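Local coordinates for lysyl oxidase (Pichia pastoris, PDB 1W7C) that oxidises primary amines, among them lysyl side chains, to aldehydes with a copper ion and a topaquinone cofactor built into its own chain, at the interface of chains A and B. Numbering follows the deposited sequence. Chains: chain A/B, Lysyl oxidase.

Contact 1: the interface of chains A and B. Residues chain A 410-411, 449, 684; chain B 659, 663, 665.
B:Ile665 packs against A:Leu410, A:Leu411, A:Asp449 and A:Glu684, at the subunit interface of this copper/topaquinone amine oxidase, a family whose members work as homodimers. Its side chain can be followed outward from CB, which lies 3.6 Å from the backbone carbonyl O of A:Leu410. There the chain forks. The CG2 methyl packs against two residues: it sits 3.7 Å from CG of A:Glu684 and, toward A:Leu411, meets the CD2 methyl, the leucine side chain crossing it obliquely. The other branch leaves through CG1, which is placed between the backbone N and the carbonyl carbon (chi1 70°), and runs on extended, so that its end methyl CD1 points toward A:Asp449, 3.6 Å from the carboxylate oxygen OD1.

That same OD1 accepts a hydrogen bond from ND2 of B:Asn659, 3.1 Å away; it lies nearly in the amide plane but reaches OD1 on the anti side, somewhat out of the carboxylate plane, with the two flat groups turned 42° from each other. The other end of the amide is tied as well: OD1 of B:Asn659 shares water 1 with the backbone O of A:Asp449, so both ends of the asparagine lead to one residue of chain A, which should fix which way round the amide sits. A leucine in place of B:Asn659 would probably leave the carboxylate of A:Asp449 without this N-H donor and water 1 without the amide oxygen it meets on chain B.

A:Glu684 folds its aliphatic part over B:Asn659 and B:Ile665. Its chain bends at chi2 (-82°), turning the carboxylate away from the asparagine backbone, and OE1 reaches water 2 at 2.8 Å. Water 2 also contacts the backbone N and O of B:Asn663, joining the glutamate to that loop of chain B.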
ATOM      1  N   LEU A 410       9.610  12.777   1.756  1.00 14.24           N
ATOM      2  CA  LEU A 410       9.969  12.045   0.539  1.00 14.57           C
ATOM      3  C   LEU A 410      11.286  11.307   0.726  1.00 13.54           C
ATOM      4  O   LEU A 410      11.443  10.200   0.239  1.00 14.71           O
ATOM      5  CB  LEU A 410      10.008  12.994  -0.672  1.00 14.54           C
ATOM      6  CG  LEU A 410      10.317  12.316  -2.022  1.00 16.08           C
ATOM      7  CD1 LEU A 410       9.320  11.219  -2.351  1.00 18.19           C
ATOM      8  CD2 LEU A 410      10.293  13.395  -3.089  1.00 18.48           C
ATOM      9  N   LEU A 411      12.232  11.948   1.407  1.00 15.04           N
ATOM     10  CA  LEU A 411      13.505  11.319   1.759  1.00 15.75           C
ATOM     11  C   LEU A 411      14.129  12.082   2.924  1.00 15.22           C
ATOM     12  O   LEU A 411      13.652  13.147   3.317  1.00 16.33           O
ATOM     13  CB  LEU A 411      14.451  11.208   0.553  1.00 15.64           C
ATOM     14  CG  LEU A 411      15.053  12.462  -0.052  1.00 19.67           C
ATOM     15  CD1 LEU A 411      16.074  13.144   0.851  1.00 27.06           C
ATOM     16  CD2 LEU A 411      15.715  12.155  -1.379  1.00 20.79           C
ATOM     17  N   ASP A 449       9.542  13.277  -7.791  1.00 14.25           N
ATOM     18  CA  ASP A 449      10.637  12.638  -8.490  1.00 14.59           C
ATOM     19  C   ASP A 449      10.266  12.156  -9.897  1.00 14.21           C
ATOM     20  O   ASP A 449      11.155  11.691 -10.619  1.00 14.82           O
ATOM     21  CB  ASP A 449      11.125  11.417  -7.719  1.00 14.57           C
ATOM     22  CG  ASP A 449      10.092  10.321  -7.668  1.00 14.47           C
ATOM     23  OD1 ASP A 449      10.401   9.156  -8.053  1.00 15.63           O
ATOM     24  OD2 ASP A 449       8.925  10.618  -7.297  1.00 13.79           O
ATOM     25  N   GLU A 684      18.194  10.798  -8.888  1.00 15.65           N
ATOM     26  CA  GLU A 684      16.849  11.005  -8.358  1.00 15.67           C
ATOM     27  C   GLU A 684      16.487  12.499  -8.492  1.00 14.68           C
ATOM     28  O   GLU A 684      17.229  13.396  -8.074  1.00 17.67           O
ATOM     29  CB  GLU A 684      16.857  10.511  -6.923  1.00 17.68           C
ATOM     30  CG  GLU A 684      15.528  10.506  -6.212  1.00 17.57           C
ATOM     31  CD  GLU A 684      15.153  11.866  -5.660  1.00 17.65           C
ATOM     32  OE1 GLU A 684      15.986  12.515  -4.961  1.00 18.39           O
ATOM     33  OE2 GLU A 684      14.004  12.275  -5.901  1.00 17.42           O
TER
ATOM     34  N   ASN B 659      17.401   6.132  -9.293  1.00 15.67           N
ATOM     35  CA  ASN B 659      16.451   6.755  -8.364  1.00 14.61           C
ATOM     36  C   ASN B 659      16.838   6.583  -6.915  1.00 14.06           C
ATOM     37  O   ASN B 659      16.080   6.998  -6.045  1.00 15.74           O
ATOM     38  CB  ASN B 659      15.001   6.276  -8.629  1.00 14.35           C
ATOM     39  CG  ASN B 659      14.050   7.433  -8.801  1.00 14.21           C
ATOM     40  OD1 ASN B 659      14.370   8.402  -9.525  1.00 15.99           O
ATOM     41  ND2 ASN B 659      12.901   7.392  -8.132  1.00 15.61           N
ATOM     42  N   ASN B 663      20.302   9.574  -2.791  1.00 15.40           N
ATOM     43  CA  ASN B 663      19.678   8.809  -1.702  1.00 14.33           C
ATOM     44  C   ASN B 663      18.481   8.024  -2.217  1.00 15.00           C
ATOM     45  O   ASN B 663      17.825   8.405  -3.188  1.00 15.75           O
ATOM     46  CB  ASN B 663      19.126   9.725  -0.600  1.00 15.26           C
ATOM     47  CG  ASN B 663      20.047   9.945   0.608  1.00 17.07           C
ATOM     48  OD1 ASN B 663      19.534  10.284   1.673  1.00 19.51           O
ATOM     49  ND2 ASN B 663      21.356   9.776   0.464  1.00 16.52           N
ATOM     50  N   ILE B 665      14.611   6.926  -1.750  1.00 15.06           N
ATOM     51  CA  ILE B 665      13.407   7.659  -1.369  1.00 15.58           C
ATOM     52  C   ILE B 665      12.398   6.765  -0.630  1.00 12.83           C
ATOM     53  O   ILE B 665      12.245   5.584  -0.918  1.00 14.56           O
ATOM     54  CB  ILE B 665      12.784   8.422  -2.577  1.00 16.79           C
ATOM     55  CG1 ILE B 665      12.152   7.495  -3.609  1.00 15.44           C
ATOM     56  CG2 ILE B 665      13.837   9.350  -3.180  1.00 18.66           C
ATOM     57  CD1 ILE B 665      11.563   8.216  -4.805  1.00 17.47           C
TER
HETATM   58  O   HOH W   1      13.698  10.861 -10.351  1.00 15.73           O
HETATM   59  O   HOH W   2      18.013  11.145  -3.678  1.00 17.64           O

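Contact 2: the interface of chains A and B. Residues chain A 284-286, 288, 718; chain B 284-286, 720.
The backbone N of A:Arg284 gives a nearly straight hydrogen bond, 2.9 Å long, to the carbonyl O of B:Val286, and the O of A:Arg284 takes one back from the N of B:Val286. The two-fold axis repeats the pair with the chains exchanged, between A:Val286 and B:Arg284. Strand 284-286 of each subunit thus runs antiparallel to its own copy, with A:Leu285 opposite B:Leu285 at the centre.

On one side of this small sheet the two valines meet across the axis, CG1 of A:Val286 lying 4.0 Å from CG2 of B:Val286, their side chains crossing at about a right angle. In each valine CG2 occupies the place between backbone N and carbonyl carbon (chi1 -59° for CG1), which also brings CG2 of A:Val286 to 3.4 Å from the carbonyl O of B:Arg284.

The arginine chain adds apolar contact through its stem: CG of B:Arg284 lies 3.9 Å from ring atom CG of A:Pro288. Farther out the chain bends at chi2 and chi3, and one guanidinium face is covered near its rim by CG1 of B:Val720 from the same subunit. The CG2 methyl of that valine turns across the interface toward A:Val718, which is poorly ordered.

By pairing backbone with backbone, the site joins the two subunits through a short sheet that spans the dimer axis.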
ATOM      1  N   ARG A 284      -7.404  19.601   9.350  1.00 19.17           N
ATOM      2  CA  ARG A 284      -7.660  20.168   8.027  1.00 19.87           C
ATOM      3  C   ARG A 284      -6.310  20.431   7.363  1.00 18.90           C
ATOM      4  O   ARG A 284      -5.418  20.998   7.965  1.00 19.72           O
ATOM      5  CB  ARG A 284      -8.408  21.539   8.166  1.00 20.56           C
ATOM      6  CG  ARG A 284      -9.909  21.412   8.448  1.00 24.00           C
ATOM      7  CD  ARG A 284     -10.763  21.090   7.212  1.00 24.90           C
ATOM      8  NE  ARG A 284     -10.662  22.181   6.232  1.00 22.87           N
ATOM      9  CZ  ARG A 284     -11.351  23.304   6.237  1.00 24.63           C
ATOM     10  NH1 ARG A 284     -12.293  23.511   7.138  1.00 25.54           N
ATOM     11  NH2 ARG A 284     -11.145  24.212   5.296  1.00 23.91           N
ATOM     12  N   LEU A 285      -6.205  20.094   6.089  1.00 17.05           N
ATOM     13  CA  LEU A 285      -5.169  20.559   5.208  1.00 18.32           C
ATOM     14  C   LEU A 285      -5.459  22.007   4.744  1.00 17.62           C
ATOM     15  O   LEU A 285      -6.560  22.344   4.362  1.00 19.65           O
ATOM     16  CB  LEU A 285      -5.152  19.631   4.002  1.00 25.49           C
ATOM     17  CG  LEU A 285      -3.939  19.626   3.137  1.00 25.21           C
ATOM     18  CD1 LEU A 285      -2.751  19.064   3.937  1.00 30.83           C
ATOM     19  CD2 LEU A 285      -4.271  18.778   1.899  1.00 32.68           C
ATOM     20  N   VAL A 286      -4.468  22.879   4.857  1.00 17.87           N
ATOM     21  CA  VAL A 286      -4.560  24.237   4.353  1.00 19.18           C
ATOM     22  C   VAL A 286      -3.359  24.548   3.468  1.00 18.07           C
ATOM     23  O   VAL A 286      -2.316  23.894   3.545  1.00 18.41           O
ATOM     24  CB  VAL A 286      -4.664  25.269   5.499  1.00 21.93           C
ATOM     25  CG1 VAL A 286      -5.874  24.982   6.335  1.00 25.27           C
ATOM     26  CG2 VAL A 286      -3.418  25.270   6.341  1.00 22.89           C
ATOM     27  N   PRO A 288      -1.110  27.599   3.128  1.00 19.73           N
ATOM     28  CA  PRO A 288      -0.837  28.914   3.752  1.00 22.04           C
ATOM     29  C   PRO A 288      -0.481  30.018   2.766  1.00 20.78           C
ATOM     30  O   PRO A 288      -0.687  31.177   3.043  1.00 26.04           O
ATOM     31  CB  PRO A 288       0.366  28.657   4.672  1.00 25.85           C
ATOM     32  CG  PRO A 288       0.539  27.185   4.746  1.00 32.55           C
ATOM     33  CD  PRO A 288      -0.154  26.560   3.565  1.00 23.18           C
ATOM     34  N   VAL A 718      -4.117  32.560   9.036  1.00 29.90           N
ATOM     35  CA  VAL A 718      -4.905  32.249   7.852  1.00 34.10           C
ATOM     36  C   VAL A 718      -6.354  32.076   8.249  1.00 31.23           C
ATOM     37  O   VAL A 718      -6.666  31.784   9.404  1.00 30.94           O
ATOM     38  CB  VAL A 718      -4.470  30.921   7.151  1.00 45.60           C
ATOM     39  CG1 VAL A 718      -2.996  30.894   6.849  1.00 59.40           C
ATOM     40  CG2 VAL A 718      -4.853  29.683   7.977  1.00 42.31           C
TER
ATOM     41  N   ARG B 284      -0.051  22.453   4.724  1.00 19.17           N
ATOM     42  CA  ARG B 284       0.153  22.183   6.147  1.00 19.87           C
ATOM     43  C   ARG B 284      -1.135  21.572   6.694  1.00 18.90           C
ATOM     44  O   ARG B 284      -2.217  22.073   6.450  1.00 19.72           O
ATOM     45  CB  ARG B 284       0.420  23.522   6.915  1.00 20.56           C
ATOM     46  CG  ARG B 284       1.848  24.058   6.770  1.00 24.00           C
ATOM     47  CD  ARG B 284       2.884  23.358   7.663  1.00 24.90           C
ATOM     48  NE  ARG B 284       2.552  23.570   9.079  1.00 22.87           N
ATOM     49  CZ  ARG B 284       2.854  24.628   9.804  1.00 24.63           C
ATOM     50  NH1 ARG B 284       3.586  25.603   9.299  1.00 25.54           N
ATOM     51  NH2 ARG B 284       2.475  24.694  11.072  1.00 23.91           N
ATOM     52  N   LEU B 285      -0.999  20.542   7.510  1.00 17.05           N
ATOM     53  CA  LEU B 285      -2.031  20.052   8.384  1.00 18.32           C
ATOM     54  C   LEU B 285      -2.157  20.956   9.634  1.00 17.62           C
ATOM     55  O   LEU B 285      -1.181  21.326  10.253  1.00 19.65           O
ATOM     56  CB  LEU B 285      -1.633  18.646   8.809  1.00 25.49           C
ATOM     57  CG  LEU B 285      -2.689  17.759   9.375  1.00 25.21           C
ATOM     58  CD1 LEU B 285      -3.720  17.439   8.279  1.00 30.83           C
ATOM     59  CD2 LEU B 285      -1.983  16.503   9.909  1.00 32.68           C
ATOM     60  N   VAL B 286      -3.375  21.368   9.951  1.00 17.87           N
ATOM     61  CA  VAL B 286      -3.658  22.119  11.161  1.00 19.18           C
ATOM     62  C   VAL B 286      -4.797  21.461  11.930  1.00 18.07           C
ATOM     63  O   VAL B 286      -5.588  20.694  11.377  1.00 18.41           O
ATOM     64  CB  VAL B 286      -3.998  23.595  10.854  1.00 21.93           C
ATOM     65  CG1 VAL B 286      -2.852  24.244  10.139  1.00 25.27           C
ATOM     66  CG2 VAL B 286      -5.263  23.702  10.048  1.00 22.89           C
ATOM     67  N   VAL B 720      -1.109  29.528  12.113  1.00 25.27           N
ATOM     68  CA  VAL B 720      -0.341  28.383  11.641  1.00 30.03           C
ATOM     69  C   VAL B 720       1.019  28.477  12.321  1.00 28.31           C
ATOM     70  O   VAL B 720       1.856  29.291  11.941  1.00 29.34           O
ATOM     71  CB  VAL B 720      -0.177  28.429  10.107  1.00 26.35           C
ATOM     72  CG1 VAL B 720       0.537  27.190   9.600  1.00 31.11           C
ATOM     73  CG2 VAL B 720      -1.538  28.572   9.430  1.00 29.15           C
TER

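Contact 1 and contact 2 belong to one two-fold interface, their centres about 25 Å apart, and they share no residues. The strand pairing at the heart of contact 2 straddles the axis and maps onto itself, while its flanking proline and valine contacts, like contact 1, recur with the chains exchanged. Their means differ too: backbone pairing of strand 284-286 in one, side chains and bridging waters around the 3-10 helix 658-660 in the other. Each centre is about 36 Å from A:Asp358, the predicted catalytic base of chain A, which suggests a role in holding the dimer together more than in chemistry at that site.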